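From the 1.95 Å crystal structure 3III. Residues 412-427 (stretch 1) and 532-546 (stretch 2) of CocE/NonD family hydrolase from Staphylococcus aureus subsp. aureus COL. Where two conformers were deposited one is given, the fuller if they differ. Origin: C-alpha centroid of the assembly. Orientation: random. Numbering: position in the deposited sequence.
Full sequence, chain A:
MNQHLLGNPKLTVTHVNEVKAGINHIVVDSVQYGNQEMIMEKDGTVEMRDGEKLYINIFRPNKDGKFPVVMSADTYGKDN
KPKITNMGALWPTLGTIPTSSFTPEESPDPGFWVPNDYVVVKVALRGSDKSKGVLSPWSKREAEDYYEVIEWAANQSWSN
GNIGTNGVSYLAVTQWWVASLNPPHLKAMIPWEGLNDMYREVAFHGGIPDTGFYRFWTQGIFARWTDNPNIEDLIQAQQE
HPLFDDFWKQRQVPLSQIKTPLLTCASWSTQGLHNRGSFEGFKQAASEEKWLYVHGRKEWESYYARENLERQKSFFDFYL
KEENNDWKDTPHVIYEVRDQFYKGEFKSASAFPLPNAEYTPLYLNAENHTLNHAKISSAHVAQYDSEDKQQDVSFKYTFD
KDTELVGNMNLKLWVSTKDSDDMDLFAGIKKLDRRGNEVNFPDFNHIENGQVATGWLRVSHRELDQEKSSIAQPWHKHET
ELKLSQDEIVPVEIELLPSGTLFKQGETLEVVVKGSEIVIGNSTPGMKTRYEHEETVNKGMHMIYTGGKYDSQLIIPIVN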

# COMPACT_ATOMS: atom_id res chain seq x y z
N LYS A 412 -20.49 -11.85 2.74
CA LYS A 412 -21.75 -11.74 2.04
C LYS A 412 -22.84 -11.44 3.04
O LYS A 412 -23.05 -12.19 4.01
N LEU A 413 -23.54 -10.33 2.82
CA LEU A 413 -24.68 -9.96 3.65
C LEU A 413 -25.93 -9.71 2.84
O LEU A 413 -25.86 -9.21 1.71
N TRP A 414 -27.08 -10.01 3.43
CA TRP A 414 -28.33 -9.51 2.95
C TRP A 414 -28.81 -8.35 3.85
O TRP A 414 -28.90 -8.48 5.06
N VAL A 415 -29.11 -7.20 3.23
CA VAL A 415 -29.28 -5.97 3.99
C VAL A 415 -30.46 -5.15 3.43
O VAL A 415 -30.84 -5.27 2.24
N SER A 416 -31.06 -4.33 4.31
CA SER A 416 -32.04 -3.34 3.94
C SER A 416 -32.01 -2.18 4.92
O SER A 416 -31.47 -2.30 5.98
N THR A 417 -32.67 -1.08 4.55
CA THR A 417 -32.73 0.12 5.37
C THR A 417 -34.10 0.79 5.08
O THR A 417 -34.71 0.61 4.03
N LYS A 418 -34.61 1.49 6.08
CA LYS A 418 -35.88 2.12 5.98
C LYS A 418 -35.80 3.62 5.82
O LYS A 418 -36.68 4.21 5.17
N ASP A 419 -34.80 4.25 6.43
CA ASP A 419 -34.75 5.71 6.54
C ASP A 419 -33.85 6.41 5.56
O ASP A 419 -33.74 7.64 5.61
N SER A 420 -33.20 5.65 4.69
CA SER A 420 -32.29 6.23 3.71
C SER A 420 -32.49 5.45 2.43
O SER A 420 -33.13 4.41 2.45
N ASP A 421 -31.93 5.94 1.33
CA ASP A 421 -31.93 5.19 0.09
C ASP A 421 -30.55 4.58 -0.21
O ASP A 421 -30.29 4.20 -1.34
N ASP A 422 -29.70 4.50 0.81
CA ASP A 422 -28.35 3.94 0.68
C ASP A 422 -27.80 3.61 2.07
O ASP A 422 -28.33 4.05 3.10
N MSE A 423 -26.75 2.80 2.09
CA MSE A 423 -26.13 2.38 3.32
C MSE A 423 -24.60 2.37 3.15
O MSE A 423 -24.11 1.93 2.13
N ASP A 424 -23.90 2.87 4.14
CA ASP A 424 -22.48 2.70 4.24
C ASP A 424 -22.20 1.62 5.27
O ASP A 424 -22.48 1.82 6.45
N LEU A 425 -21.58 0.51 4.81
CA LEU A 425 -21.29 -0.63 5.67
C LEU A 425 -19.77 -0.72 5.91
O LEU A 425 -18.96 -0.62 4.97
N PHE A 426 -19.43 -0.88 7.17
CA PHE A 426 -18.08 -0.96 7.66
C PHE A 426 -17.94 -2.35 8.23
O PHE A 426 -18.67 -2.73 9.14
N ALA A 427 -17.07 -3.14 7.64
CA ALA A 427 -16.79 -4.51 8.10
C ALA A 427 -15.44 -4.61 8.71
O ALA A 427 -14.46 -3.93 8.32
N GLU A 532 -10.53 8.48 7.14
CA GLU A 532 -11.77 8.77 7.85
C GLU A 532 -12.92 8.69 6.83
O GLU A 532 -12.68 8.78 5.60
N HIS A 533 -14.13 8.50 7.32
CA HIS A 533 -15.28 8.43 6.44
C HIS A 533 -16.44 9.22 7.05
O HIS A 533 -17.44 8.66 7.46
N GLU A 534 -16.27 10.53 7.13
CA GLU A 534 -17.22 11.37 7.83
C GLU A 534 -18.35 11.89 6.93
O GLU A 534 -19.24 12.59 7.41
N GLU A 535 -18.30 11.58 5.63
CA GLU A 535 -19.40 11.93 4.74
C GLU A 535 -20.16 10.66 4.38
O GLU A 535 -19.77 9.92 3.47
N THR A 536 -21.24 10.41 5.13
CA THR A 536 -21.96 9.13 5.11
C THR A 536 -23.38 9.33 4.57
O THR A 536 -23.96 10.39 4.78
N VAL A 537 -23.93 8.29 3.92
CA VAL A 537 -25.37 8.20 3.52
C VAL A 537 -26.28 7.58 4.59
O VAL A 537 -27.49 7.50 4.41
N ASN A 538 -25.70 7.13 5.69
CA ASN A 538 -26.43 6.46 6.75
C ASN A 538 -27.47 7.29 7.50
O ASN A 538 -27.23 8.42 7.93
N LYS A 539 -28.63 6.71 7.68
CA LYS A 539 -29.64 7.28 8.56
C LYS A 539 -30.44 6.13 9.15
O LYS A 539 -30.93 5.27 8.41
N GLY A 540 -30.54 6.10 10.46
CA GLY A 540 -31.46 5.17 11.12
C GLY A 540 -30.95 3.75 11.15
O GLY A 540 -29.75 3.52 11.12
N MSE A 541 -31.88 2.80 11.23
CA MSE A 541 -31.53 1.41 11.46
C MSE A 541 -31.06 0.75 10.20
O MSE A 541 -31.59 0.99 9.13
N HIS A 542 -30.01 -0.04 10.34
CA HIS A 542 -29.60 -0.97 9.32
C HIS A 542 -30.09 -2.35 9.73
O HIS A 542 -29.90 -2.74 10.88
N MSE A 543 -30.67 -3.06 8.77
CA MSE A 543 -31.09 -4.46 8.93
C MSE A 543 -30.13 -5.41 8.28
O MSE A 543 -29.71 -5.15 7.17
N ILE A 544 -29.84 -6.54 8.93
CA ILE A 544 -28.96 -7.59 8.39
C ILE A 544 -29.70 -8.95 8.49
O ILE A 544 -30.11 -9.38 9.56
N TYR A 545 -29.91 -9.60 7.35
CA TYR A 545 -30.72 -10.80 7.30
C TYR A 545 -29.83 -12.03 7.18
O TYR A 545 -28.87 -12.05 6.42
N THR A 546 -30.16 -13.06 7.95
CA THR A 546 -29.42 -14.31 7.90
C THR A 546 -30.40 -15.47 7.88
O THR A 546 -31.55 -15.35 8.37

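The most unusual feature is the use of N538 as a surrogate strand partner: with chi1 at -74° (m), its amide receives D424 N at OD1 (2.8 Å) and gives ND2 to D424 O (3.0 Å), so one side chain satisfies both backbone groups of a residue beginning a strand. D424 (m) returns the favour, its OD2 accepting V537 N at 3.0 Å. V537 (m) points toward stretch 1 and lays CG2 3.7 Å from D422 CB, while S420 (t) donates OG to V537 O at 2.7 Å.

Where the strands pair, side chains sort by face. V415 and I544, both m, share one face, V415 CG1 meeting I544 CD1 at 3.3 Å; H542 (m) lies on it too, and the selenomethionine M423 (m, t, p) sets CE over its ring, 3.5 Å from the ring centroid. On the opposite face, S416 (p) and Y545 (m) join through a 2.7 Å OG–OH hydrogen bond, which ties the tyrosine's tip back to the neighbouring strand.

Three waters bridge the stretches around the turn that follows the paired strands. One donates to D422 O and bonds H542 NE2; a second bonds T417 OG1, accepts from D419 N and donates to M541 O; a third links D419 OD2 to M541 N. At G540, an ideal CB would fall 2.2 Å from D419 OD2, a clash, and its positive phi also favours glycine.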

# COMPACT_ATOMS: atom_id res chain seq x y z
CB LYS A 412 -22.09 -12.99 1.23
CG LYS A 412 -23.35 -12.69 0.34
CD LYS A 412 -23.89 -13.95 -0.32
CE LYS A 412 -24.97 -13.66 -1.29
NZ LYS A 412 -25.40 -14.95 -1.90
CB LEU A 413 -24.39 -8.72 4.50
CG LEU A 413 -23.14 -8.70 5.37
CD1 LEU A 413 -22.85 -7.25 5.85
CD2 LEU A 413 -23.22 -9.72 6.54
CB TRP A 414 -29.37 -10.62 2.87
CG TRP A 414 -29.01 -11.70 1.88
CD1 TRP A 414 -28.13 -12.73 2.07
CD2 TRP A 414 -29.58 -11.88 0.59
NE1 TRP A 414 -28.11 -13.52 0.95
CE2 TRP A 414 -28.95 -13.00 0.01
CE3 TRP A 414 -30.49 -11.15 -0.17
CZ2 TRP A 414 -29.27 -13.47 -1.25
CZ3 TRP A 414 -30.81 -11.60 -1.45
CH2 TRP A 414 -30.18 -12.75 -1.98
CB VAL A 415 -27.99 -5.12 3.94
CG1 VAL A 415 -26.73 -5.84 4.52
CG2 VAL A 415 -27.73 -4.58 2.51
CB SER A 416 -33.46 -3.91 3.95
OG SER A 416 -33.90 -4.10 5.29
CB THR A 417 -31.56 1.12 5.08
OG1 THR A 417 -31.66 2.26 5.93
CG2 THR A 417 -31.56 1.60 3.60
CB LYS A 418 -36.70 1.81 7.21
CG LYS A 418 -37.91 1.04 6.87
CD LYS A 418 -38.68 0.59 8.13
CE LYS A 418 -39.26 1.76 8.90
NZ LYS A 418 -39.57 1.39 10.33
CB ASP A 419 -34.26 6.12 7.92
CG ASP A 419 -35.23 5.80 9.01
OD1 ASP A 419 -36.37 5.34 8.73
OD2 ASP A 419 -34.84 6.03 10.18
CB SER A 420 -30.87 6.08 4.20
OG SER A 420 -29.98 6.91 3.51
CB ASP A 421 -32.38 6.06 -1.07
CG ASP A 421 -31.39 7.15 -1.41
OD1 ASP A 421 -30.42 7.44 -0.66
OD2 ASP A 421 -31.63 7.77 -2.45
CB ASP A 422 -27.49 4.95 -0.06
CG ASP A 422 -26.30 4.34 -0.79
OD1 ASP A 422 -25.97 3.16 -0.56
OD2 ASP A 422 -25.68 5.06 -1.60
CB MSE A 423 -26.58 0.96 3.69
CG MSE A 423 -28.06 0.83 3.77
SE MSE A 423 -28.58 -1.08 3.83
CE MSE A 423 -28.04 -1.52 5.73
CB ASP A 424 -21.80 4.03 4.62
CG ASP A 424 -21.76 5.03 3.44
OD1 ASP A 424 -21.73 4.54 2.30
OD2 ASP A 424 -21.70 6.26 3.66
CB LEU A 425 -21.78 -1.92 5.04
CG LEU A 425 -23.26 -2.11 4.66
CD1 LEU A 425 -23.50 -3.43 3.87
CD2 LEU A 425 -24.09 -2.09 5.89
CB PHE A 426 -17.85 0.08 8.75
CG PHE A 426 -17.88 1.53 8.24
CD1 PHE A 426 -16.73 2.25 8.13
CD2 PHE A 426 -19.08 2.15 7.90
CE1 PHE A 426 -16.72 3.58 7.64
CE2 PHE A 426 -19.08 3.50 7.45
CZ PHE A 426 -17.93 4.22 7.33
CB ALA A 427 -16.93 -5.48 6.99
CB GLU A 532 -11.70 10.14 8.52
CG GLU A 532 -10.67 10.21 9.62
CD GLU A 532 -10.53 11.59 10.28
OE1 GLU A 532 -11.34 12.50 10.04
OE2 GLU A 532 -9.55 11.74 11.02
CB HIS A 533 -15.64 6.94 6.15
CG HIS A 533 -14.50 6.15 5.55
ND1 HIS A 533 -13.62 5.41 6.32
CD2 HIS A 533 -14.10 5.99 4.28
CE1 HIS A 533 -12.71 4.86 5.54
NE2 HIS A 533 -12.97 5.20 4.30
CB GLU A 534 -16.51 12.56 8.47
CG GLU A 534 -15.45 12.17 9.49
CD GLU A 534 -15.99 11.82 10.83
OE1 GLU A 534 -16.84 12.55 11.38
OE2 GLU A 534 -15.56 10.80 11.35
CB GLU A 535 -18.88 12.67 3.49
CG GLU A 535 -18.43 14.08 3.84
CD GLU A 535 -17.58 14.76 2.77
OE1 GLU A 535 -17.48 14.26 1.63
OE2 GLU A 535 -17.02 15.83 3.08
CB THR A 536 -22.06 8.51 6.56
OG1 THR A 536 -22.66 7.23 6.48
CG2 THR A 536 -22.94 9.38 7.46
CB VAL A 537 -25.55 7.31 2.25
CG1 VAL A 537 -24.86 7.92 1.04
CG2 VAL A 537 -25.04 5.85 2.52
CB ASN A 538 -25.46 5.83 7.76
CG ASN A 538 -24.80 4.59 7.21
OD1 ASN A 538 -25.32 4.00 6.28
ND2 ASN A 538 -23.66 4.20 7.78
CB LYS A 539 -30.55 8.25 7.80
CG LYS A 539 -31.50 9.05 8.69
CD LYS A 539 -32.50 9.90 7.87
CE LYS A 539 -33.73 10.34 8.68
NZ LYS A 539 -33.23 11.30 9.67
CB MSE A 541 -32.72 0.63 12.00
CG MSE A 541 -33.23 1.15 13.34
SE MSE A 541 -31.93 0.81 14.78
CE MSE A 541 -32.49 2.40 15.86
CB HIS A 542 -28.09 -1.02 9.15
CG HIS A 542 -27.51 0.17 8.43
ND1 HIS A 542 -26.18 0.24 8.07
CD2 HIS A 542 -28.09 1.30 7.97
CE1 HIS A 542 -25.97 1.37 7.42
NE2 HIS A 542 -27.12 2.03 7.33
CB MSE A 543 -32.40 -4.66 8.20
CG MSE A 543 -33.37 -3.62 8.55
SE MSE A 543 -34.15 -4.17 10.17
CE MSE A 543 -35.73 -5.04 9.36
CB ILE A 544 -27.61 -7.69 9.17
CG1 ILE A 544 -26.86 -6.36 9.19
CG2 ILE A 544 -26.69 -8.76 8.58
CD1 ILE A 544 -26.63 -5.77 7.84
CB TYR A 545 -31.67 -10.73 6.11
CG TYR A 545 -32.59 -9.57 6.15
CD1 TYR A 545 -33.90 -9.71 6.60
CD2 TYR A 545 -32.18 -8.34 5.71
CE1 TYR A 545 -34.78 -8.63 6.64
CE2 TYR A 545 -33.04 -7.25 5.74
CZ TYR A 545 -34.32 -7.40 6.20
OH TYR A 545 -35.14 -6.32 6.19
CB THR A 546 -28.55 -14.44 9.13
OG1 THR A 546 -29.38 -14.52 10.30
CG2 THR A 546 -27.56 -13.25 9.24
O HOH W 1 -28.66 4.00 5.88
O HOH W 2 -33.41 2.84 8.32
O HOH W 3 -34.63 3.62 11.48